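Local coordinates for protein putative phthiocerol dimycocerosate transporter LppX (Mycobacterium tuberculosis, PDB 2BYO) that probably carries phthiocerol dimycocerosate lipids from the cell membrane toward the outer membrane, sheltering them in a large hydrophobic cavity, at residues P84-V87 against I92-K95; S178-R183 against S198-P203; G135-D140 against T170-Q175. All blocks are in the same frame, centred on the assembly; numbering follows the deposited sequence.

Interaction 1. Residues P84-V87 against I92-K95. With OAA (oxaloacetate ion), chain L.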
loop_
_atom_site.group_PDB
_atom_site.type_symbol
_atom_site.label_atom_id
_atom_site.label_comp_id
_atom_site.label_asym_id
_atom_site.label_seq_id
_atom_site.Cartn_x
_atom_site.Cartn_y
_atom_site.Cartn_z
ATOM N N PRO A 84 15.261 -9.144 6.712
ATOM C CA PRO A 84 14.602 -9.836 5.606
ATOM C C PRO A 84 13.117 -10.093 5.892
ATOM O O PRO A 84 12.749 -10.381 7.034
ATOM C CB PRO A 84 15.371 -11.154 5.503
ATOM C CG PRO A 84 16.665 -10.915 6.222
ATOM C CD PRO A 84 16.375 -9.924 7.275
ATOM N N PHE A 85 12.299 -9.999 4.845
ATOM C CA PHE A 85 10.837 -10.006 4.954
ATOM C C PHE A 85 10.281 -10.941 3.902
ATOM O O PHE A 85 10.735 -10.920 2.766
ATOM C CB PHE A 85 10.279 -8.585 4.717
ATOM C CG PHE A 85 8.770 -8.528 4.576
ATOM C CD1 PHE A 85 7.962 -8.271 5.678
ATOM C CD2 PHE A 85 8.164 -8.750 3.354
ATOM C CE1 PHE A 85 6.578 -8.231 5.563
ATOM C CE2 PHE A 85 6.763 -8.710 3.226
ATOM C CZ PHE A 85 5.976 -8.450 4.334
ATOM N N ARG A 86 9.291 -11.748 4.267
ATOM C CA ARG A 86 8.606 -12.572 3.265
ATOM C C ARG A 86 7.131 -12.799 3.565
ATOM O O ARG A 86 6.685 -12.717 4.708
ATOM C CB ARG A 86 9.314 -13.925 3.063
ATOM C CG ARG A 86 9.204 -14.843 4.248
ATOM C CD ARG A 86 10.096 -16.071 4.138
ATOM N NE ARG A 86 9.825 -16.978 5.254
ATOM C CZ ARG A 86 10.555 -18.048 5.576
ATOM N NH1 ARG A 86 11.648 -18.372 4.889
ATOM N NH2 ARG A 86 10.191 -18.791 6.608
ATOM N N VAL A 87 6.383 -13.040 2.495
ATOM C CA VAL A 87 5.049 -13.603 2.574
ATOM C C VAL A 87 5.084 -14.923 1.798
ATOM O O VAL A 87 5.353 -14.940 0.595
ATOM C CB VAL A 87 3.982 -12.649 1.986
ATOM C CG1 VAL A 87 2.627 -13.350 1.900
ATOM C CG2 VAL A 87 3.876 -11.400 2.828
ATOM N N ILE A 92 3.159 -14.140 7.143
ATOM C CA ILE A 92 3.969 -12.931 7.027
ATOM C C ILE A 92 5.092 -13.094 8.041
ATOM O O ILE A 92 4.818 -13.248 9.230
ATOM C CB ILE A 92 3.138 -11.675 7.369
ATOM C CG1 ILE A 92 1.985 -11.511 6.364
ATOM C CG2 ILE A 92 4.010 -10.427 7.396
ATOM C CD1 ILE A 92 0.907 -10.528 6.821
ATOM N N SER A 93 6.338 -13.068 7.571
ATOM C CA SER A 93 7.508 -13.404 8.394
ATOM C C SER A 93 8.676 -12.422 8.218
ATOM O O SER A 93 8.813 -11.781 7.174
ATOM C CB SER A 93 8.003 -14.801 8.033
ATOM O OG SER A 93 7.006 -15.788 8.255
ATOM N N VAL A 94 9.504 -12.325 9.262
ATOM C CA VAL A 94 10.760 -11.563 9.252
ATOM C C VAL A 94 11.877 -12.435 9.840
ATOM O O VAL A 94 11.614 -13.328 10.635
ATOM C CB VAL A 94 10.684 -10.226 10.050
ATOM C CG1 VAL A 94 9.720 -9.269 9.398
ATOM C CG2 VAL A 94 10.292 -10.457 11.503
ATOM N N LYS A 95 13.112 -12.179 9.412
ATOM C CA LYS A 95 14.281 -12.927 9.864
ATOM C C LYS A 95 15.094 -12.063 10.823
ATOM O O LYS A 95 15.564 -10.972 10.467
ATOM C CB LYS A 95 15.143 -13.355 8.676
ATOM C CG LYS A 95 16.239 -14.372 9.002
ATOM C CD LYS A 95 17.089 -14.669 7.771
ATOM C CE LYS A 95 18.111 -15.744 8.061
ATOM N NZ LYS A 95 18.961 -16.043 6.870
HETATM O O1 OAA L . 14.244 -11.986 1.980
HETATM O O2 OAA L . 13.758 -14.079 2.241
HETATM O O4 OAA L . 18.285 -13.574 1.549
HETATM O O5 OAA L . 17.370 -15.313 0.592
HETATM O O3 OAA L . 17.356 -15.080 3.855
HETATM C C1 OAA L . 14.568 -13.134 2.380
HETATM C C2 OAA L . 15.902 -13.358 3.070
HETATM C C3 OAA L . 16.582 -14.686 2.744
HETATM C C4 OAA L . 17.459 -14.516 1.562
HETATM O O HOH W 1 6.581 -16.840 5.741
#
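R86 and S93 form the hydrogen-bonded pair of an antiparallel hairpin: R86 N gives its proton to S93 O at 2.9 Å, and S93 N returns one to R86 O, also at 2.9 Å and nearly straight, at 167°. Two residues along, past the non-hydrogen-bonded pair F85 and V94, K95 N bonds P84 O at 3.0 Å. The R86 side chain is the one to follow. CB leaves its strand on the same face of the sheet as the CB of S93, and CG is tucked between the backbone N and the carbonyl carbon (chi1 69°), which swings the arm across to the partner strand. There CG lies 4.0 Å from S93 CB. The chain then runs extended, with NE still close to that same methylene, and a water that accepts from R86 NE at 3.3 Å donates to S93 OG. Beyond NE the guanidinium makes a cation-pi contact with W100, while S93 OG has its firmer partner in N102. At the P84 end of the hairpin, K95 CB packs on CG of P84, and the bound oxaloacetate settles over both, P84 CB coming within 3.3 Å of its C2 and K95 NZ within 3.5 Å of its O3. The face opposite R86 is apolar: I92 CG2 rests near CE1 of F85, with V87 alongside, and F85 and V87 touch a bound alpha-linolenic acid. The hairpin lies in the sheet between strands 70-77 and 99-105; F85 reaches strand 57-65, and V87 and I92 meet helix 106-112.

Interaction 2. Residues S178-R183 against S198-P203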
loop_
_atom_site.group_PDB
_atom_site.type_symbol
_atom_site.label_atom_id
_atom_site.label_comp_id
_atom_site.label_asym_id
_atom_site.label_seq_id
_atom_site.Cartn_x
_atom_site.Cartn_y
_atom_site.Cartn_z
ATOM N N SER A 178 -0.722 3.894 -18.755
ATOM C CA SER A 178 -0.761 2.702 -17.901
ATOM C C SER A 178 -1.749 2.811 -16.742
ATOM O O SER A 178 -2.189 1.794 -16.210
ATOM C CB SER A 178 0.613 2.454 -17.304
ATOM O OG SER A 178 0.949 3.479 -16.378
ATOM N N HIS A 179 -2.056 4.037 -16.332
ATOM C CA HIS A 179 -2.830 4.302 -15.103
ATOM C C HIS A 179 -2.211 3.678 -13.853
ATOM O O HIS A 179 -2.915 3.391 -12.894
ATOM C CB HIS A 179 -4.282 3.836 -15.262
ATOM C CG HIS A 179 -5.086 4.674 -16.209
ATOM N ND1 HIS A 179 -5.396 4.266 -17.485
ATOM C CD2 HIS A 179 -5.647 5.895 -16.059
ATOM C CE1 HIS A 179 -6.107 5.199 -18.087
ATOM N NE2 HIS A 179 -6.280 6.197 -17.242
ATOM N N HIS A 180 -0.895 3.480 -13.845
ATOM C CA HIS A 180 -0.249 2.830 -12.704
ATOM C C HIS A 180 -0.504 3.658 -11.460
ATOM O O HIS A 180 -0.459 4.888 -11.515
ATOM C CB HIS A 180 1.264 2.712 -12.884
ATOM C CG HIS A 180 1.684 1.654 -13.851
ATOM N ND1 HIS A 180 2.762 1.814 -14.700
ATOM C CD2 HIS A 180 1.185 0.422 -14.096
ATOM C CE1 HIS A 180 2.903 0.721 -15.429
ATOM N NE2 HIS A 180 1.964 -0.141 -15.080
ATOM N N LEU A 181 -0.775 2.984 -10.353
ATOM C CA LEU A 181 -0.863 3.659 -9.069
ATOM C C LEU A 181 0.567 3.829 -8.556
ATOM O O LEU A 181 1.079 2.974 -7.817
ATOM C CB LEU A 181 -1.726 2.848 -8.096
ATOM C CG LEU A 181 -1.998 3.512 -6.737
ATOM C CD1 LEU A 181 -2.698 4.873 -6.880
ATOM C CD2 LEU A 181 -2.853 2.582 -5.869
ATOM N N VAL A 182 1.221 4.908 -8.979
ATOM C CA VAL A 182 2.649 5.106 -8.680
ATOM C C VAL A 182 2.845 5.268 -7.167
ATOM O O VAL A 182 3.765 4.693 -6.573
ATOM C CB VAL A 182 3.227 6.323 -9.446
ATOM C CG1 VAL A 182 4.704 6.535 -9.105
ATOM C CG2 VAL A 182 3.058 6.138 -10.939
ATOM N N ARG A 183 1.947 6.021 -6.545
ATOM C CA ARG A 183 2.008 6.236 -5.120
ATOM C C ARG A 183 0.615 6.419 -4.507
ATOM O O ARG A 183 -0.330 6.906 -5.155
ATOM C CB ARG A 183 2.912 7.445 -4.829
ATOM C CG ARG A 183 3.147 7.786 -3.355
ATOM C CD ARG A 183 4.247 8.838 -3.210
ATOM N NE ARG A 183 5.563 8.268 -3.505
ATOM C CZ ARG A 183 6.684 8.973 -3.619
ATOM N NH1 ARG A 183 6.670 10.294 -3.499
ATOM N NH2 ARG A 183 7.830 8.349 -3.872
ATOM N N SER A 198 6.604 0.248 -8.338
ATOM C CA SER A 198 7.506 0.296 -9.488
ATOM C C SER A 198 7.684 -1.113 -10.027
ATOM O O SER A 198 7.154 -2.075 -9.467
ATOM C CB SER A 198 8.859 0.889 -9.080
ATOM O OG SER A 198 9.441 0.133 -8.028
ATOM N N LYS A 199 8.441 -1.237 -11.111
ATOM C CA LYS A 199 8.831 -2.549 -11.665
ATOM C C LYS A 199 7.635 -3.418 -12.043
ATOM O O LYS A 199 7.671 -4.643 -11.949
ATOM C CB LYS A 199 9.777 -3.294 -10.708
ATOM C CG LYS A 199 10.998 -2.446 -10.283
ATOM C CD LYS A 199 12.062 -3.277 -9.596
ATOM C CE LYS A 199 12.960 -4.016 -10.572
ATOM N NZ LYS A 199 13.966 -3.131 -11.222
ATOM N N TRP A 200 6.578 -2.757 -12.496
ATOM C CA TRP A 200 5.338 -3.426 -12.864
ATOM C C TRP A 200 5.624 -4.515 -13.877
ATOM O O TRP A 200 6.213 -4.244 -14.920
ATOM C CB TRP A 200 4.351 -2.419 -13.460
ATOM C CG TRP A 200 4.020 -1.286 -12.506
ATOM C CD1 TRP A 200 3.051 -1.282 -11.537
ATOM C CD2 TRP A 200 4.662 0.003 -12.437
ATOM N NE1 TRP A 200 3.045 -0.065 -10.874
ATOM C CE2 TRP A 200 4.017 0.739 -11.406
ATOM C CE3 TRP A 200 5.707 0.610 -13.155
ATOM C CZ2 TRP A 200 4.395 2.041 -11.066
ATOM C CZ3 TRP A 200 6.080 1.912 -12.821
ATOM C CH2 TRP A 200 5.422 2.612 -11.779
ATOM N N ASN A 201 5.220 -5.742 -13.545
ATOM C CA ASN A 201 5.349 -6.889 -14.418
ATOM C C ASN A 201 6.789 -7.254 -14.806
ATOM O O ASN A 201 7.017 -7.994 -15.765
ATOM C CB ASN A 201 4.440 -6.729 -15.644
ATOM C CG ASN A 201 2.963 -6.767 -15.279
ATOM O OD1 ASN A 201 2.569 -7.431 -14.324
ATOM N ND2 ASN A 201 2.140 -6.074 -16.051
ATOM N N GLU A 202 7.761 -6.766 -14.038
ATOM C CA GLU A 202 9.138 -7.234 -14.170
ATOM C C GLU A 202 9.268 -8.470 -13.283
ATOM O O GLU A 202 8.752 -8.486 -12.168
ATOM C CB GLU A 202 10.133 -6.137 -13.784
ATOM C CG GLU A 202 10.044 -4.915 -14.718
ATOM C CD GLU A 202 10.956 -3.755 -14.329
ATOM O OE1 GLU A 202 11.975 -3.966 -13.646
ATOM O OE2 GLU A 202 10.642 -2.610 -14.707
ATOM N N PRO A 203 9.933 -9.516 -13.777
ATOM C CA PRO A 203 9.919 -10.789 -13.068
ATOM C C PRO A 203 10.578 -10.725 -11.687
ATOM O O PRO A 203 11.467 -9.919 -11.459
ATOM C CB PRO A 203 10.661 -11.743 -14.025
ATOM C CG PRO A 203 11.429 -10.880 -14.938
ATOM C CD PRO A 203 10.719 -9.573 -15.019
#
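H180 and W200 bring their rings together from backbones that stay well apart, 8.4 Å between H180 CA and W200 CA; further along, V182 CA and S198 CA close to 6.9 Å. K199 to E202 form a type II beta turn, closed by E202 N on K199 O, with W200 at its second position. On the other side S178 OG accepts from H180 N in an ST turn, L181 centres an inverse gamma turn, and V182 with R183 make a classic beta bulge opposite W172. Across the gap the imidazole lies flat on the indole, a face-to-face stack with H180 and five-membered W200 ring centroids 3.6 Å apart and planes only 4° from parallel. ND1 of H180 sits 3.5 Å from CD2 of W200, over the middle of the indole. S178 OG comes over the opposite imidazole face, toward its rim. V182 CA lies at the indole edge, near its plane, and CG2 of V182 is 4.3 Å from CZ2 of W200. W200 NE1 bonds Q197 OE1, which ties the rotation of the indole to the end of strand 191-198. H180 NE2 is a zinc ligand, so this is a metal-bound histidine backed by an aromatic second shell, at the start of strand 181-187 and just past strand 191-198, its neighbour in the half-barrel sheet; L181 turns away from W200 to line the docosahexaenoic acid pocket.

Interaction 3. Residues G135-D140 against T170-Q175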
loop_
_atom_site.group_PDB
_atom_site.type_symbol
_atom_site.label_atom_id
_atom_site.label_comp_id
_atom_site.label_asym_id
_atom_site.label_seq_id
_atom_site.Cartn_x
_atom_site.Cartn_y
_atom_site.Cartn_z
ATOM N N GLY A 135 -3.428 18.435 -9.609
ATOM C CA GLY A 135 -2.523 18.689 -10.713
ATOM C C GLY A 135 -1.481 17.606 -10.878
ATOM O O GLY A 135 -1.635 16.486 -10.375
ATOM N N THR A 136 -0.413 17.955 -11.583
ATOM C CA THR A 136 0.581 16.998 -12.034
ATOM C C THR A 136 1.829 17.096 -11.162
ATOM O O THR A 136 2.278 18.186 -10.827
ATOM C CB THR A 136 0.927 17.231 -13.508
ATOM O OG1 THR A 136 -0.230 16.976 -14.316
ATOM C CG2 THR A 136 2.054 16.318 -13.967
ATOM N N GLU A 137 2.345 15.934 -10.769
ATOM C CA GLU A 137 3.587 15.808 -10.019
ATOM C C GLU A 137 4.413 14.647 -10.601
ATOM O O GLU A 137 3.860 13.594 -10.954
ATOM C CB GLU A 137 3.273 15.547 -8.545
ATOM C CG GLU A 137 4.499 15.454 -7.639
ATOM C CD GLU A 137 4.139 15.220 -6.180
ATOM O OE1 GLU A 137 3.111 15.762 -5.721
ATOM O OE2 GLU A 137 4.897 14.495 -5.488
ATOM N N VAL A 138 5.722 14.860 -10.726
ATOM C CA VAL A 138 6.634 13.851 -11.249
ATOM C C VAL A 138 7.194 13.043 -10.080
ATOM O O VAL A 138 7.705 13.607 -9.115
ATOM C CB VAL A 138 7.781 14.470 -12.081
ATOM C CG1 VAL A 138 8.675 13.373 -12.671
ATOM C CG2 VAL A 138 7.213 15.338 -13.206
ATOM N N ILE A 139 7.046 11.724 -10.163
ATOM C CA ILE A 139 7.596 10.799 -9.173
ATOM C C ILE A 139 8.397 9.752 -9.919
ATOM O O ILE A 139 7.851 9.073 -10.795
ATOM C CB ILE A 139 6.488 10.086 -8.368
ATOM C CG1 ILE A 139 5.706 11.092 -7.526
ATOM C CG2 ILE A 139 7.087 9.010 -7.472
ATOM C CD1 ILE A 139 4.443 10.525 -6.956
ATOM N N ASP A 140 9.682 9.615 -9.577
ATOM C CA ASP A 140 10.571 8.638 -10.223
ATOM C C ASP A 140 10.556 8.790 -11.743
ATOM O O ASP A 140 10.509 7.805 -12.480
ATOM C CB ASP A 140 10.161 7.202 -9.851
ATOM C CG ASP A 140 10.337 6.898 -8.382
ATOM O OD1 ASP A 140 11.292 7.429 -7.773
ATOM O OD2 ASP A 140 9.527 6.107 -7.845
ATOM N N THR A 170 -4.044 10.455 -0.399
ATOM C CA THR A 170 -3.620 10.951 -1.701
ATOM C C THR A 170 -3.219 9.781 -2.590
ATOM O O THR A 170 -2.665 8.796 -2.101
ATOM C CB THR A 170 -2.412 11.892 -1.580
ATOM O OG1 THR A 170 -2.674 12.894 -0.588
ATOM C CG2 THR A 170 -2.112 12.581 -2.954
ATOM N N VAL A 171 -3.531 9.876 -3.881
ATOM C CA VAL A 171 -3.036 8.912 -4.862
ATOM C C VAL A 171 -2.382 9.666 -6.009
ATOM O O VAL A 171 -2.797 10.784 -6.339
ATOM C CB VAL A 171 -4.151 7.983 -5.429
ATOM C CG1 VAL A 171 -4.773 7.139 -4.312
ATOM C CG2 VAL A 171 -5.224 8.768 -6.179
ATOM N N TRP A 172 -1.369 9.044 -6.603
ATOM C CA TRP A 172 -0.671 9.583 -7.759
ATOM C C TRP A 172 -0.751 8.562 -8.879
ATOM O O TRP A 172 -0.232 7.442 -8.749
ATOM C CB TRP A 172 0.784 9.845 -7.411
ATOM C CG TRP A 172 1.034 11.023 -6.504
ATOM C CD1 TRP A 172 1.363 12.287 -6.892
ATOM C CD2 TRP A 172 1.022 11.036 -5.066
ATOM N NE1 TRP A 172 1.542 13.091 -5.795
ATOM C CE2 TRP A 172 1.336 12.354 -4.660
ATOM C CE3 TRP A 172 0.761 10.071 -4.081
ATOM C CZ2 TRP A 172 1.413 12.727 -3.312
ATOM C CZ3 TRP A 172 0.836 10.444 -2.745
ATOM C CH2 TRP A 172 1.151 11.764 -2.374
ATOM N N ILE A 173 -1.397 8.953 -9.974
ATOM C CA ILE A 173 -1.768 8.035 -11.038
ATOM C C ILE A 173 -1.043 8.420 -12.306
ATOM O O ILE A 173 -1.179 9.544 -12.782
ATOM C CB ILE A 173 -3.301 8.046 -11.291
ATOM C CG1 ILE A 173 -4.045 7.600 -10.026
ATOM C CG2 ILE A 173 -3.672 7.130 -12.465
ATOM C CD1 ILE A 173 -5.502 7.964 -10.029
ATOM N N ALA A 174 -0.289 7.469 -12.859
ATOM C CA ALA A 174 0.532 7.715 -14.043
ATOM C C ALA A 174 -0.313 8.288 -15.172
ATOM O O ALA A 174 -1.479 7.896 -15.353
ATOM C CB ALA A 174 1.204 6.429 -14.498
ATOM N N GLN A 175 0.278 9.215 -15.925
ATOM C CA GLN A 175 -0.377 9.809 -17.095
ATOM C C GLN A 175 0.131 9.216 -18.407
ATOM O O GLN A 175 -0.141 9.748 -19.467
ATOM C CB GLN A 175 -0.163 11.319 -17.099
ATOM C CG GLN A 175 -0.759 12.019 -15.885
ATOM C CD GLN A 175 -0.287 13.451 -15.748
ATOM O OE1 GLN A 175 0.659 13.873 -16.418
ATOM N NE2 GLN A 175 -0.941 14.209 -14.865
#
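W172 reaches E137 with its indole nitrogen, NE1 donating to OE1 of E137 at 3.1 Å. NE1 lies above the carboxylate, 76° out of its plane, and the two flat groups are turned steeply against each other. A second bond lies nearer the surface: Q175 NE2 to T136 OG1, 2.9 Å and almost perfectly straight at 175°, with the hydroxyl oxygen in the plane of the amide. T136 CG2 lies alongside, 3.7 Å from Q175 OE1. At the end of strand 129-139, I139 covers one face of the indole. Its CD1 stands over the face of the five-membered ring, 3.7 Å from the centroid, a CH-pi contact that brings the same I139 CD1 to 3.5 Å from W172 CG. On the opposite face the CG2 methyl of T170 lies toward the six-membered ring, so the two methyls flank the indole from its two faces at different places. All this happens across an intervening strand. In the antiparallel sheet of the half-barrel, strand 142-151 separates 129-139, an outermost strand, from 167-174, and the side chains meet over it instead of through backbone bonds. W172 crosses above T144 and K146 of that middle strand, whereas its neighbours V171 and I173 turn to the other side, toward helix 22-36, and V171 touches the bound docosahexaenoic acid. The positioning residues come next. T144 pairs with E137 through the backbone, and its OG1 also bonds E137 O; E137 itself gets to the indole by running out extended, CG anti to the backbone N (chi1 -178°). T145 OG1 shares Q175 NE2 with T136. R183 and S185 of strand 181-187 flank W172, and R183 also packs on I139.

How the interactions relate
Interactions 2 and 3 are neighbours, with centres 13 Å apart, and meet where strands 167-174 and 181-187 pair: W172 N lies 2.8 Å from R183 O and A174 N 2.9 Å from H180 O, both probable hydrogen bonds. L181 and V171, next to the contact residues, pack together and belong to the docosahexaenoic acid pocket, whereas the W172 side chain stays about 9 Å from that lipid. Interaction 1 lies near the other edge of the same sheet from interaction 3, on the opposite side of the chain's centre, 30 Å from it and 22 Å from interaction 2, centre to centre. There V87 lines an alpha-linolenic acid pocket, and oxaloacetate binds at P84 and K95.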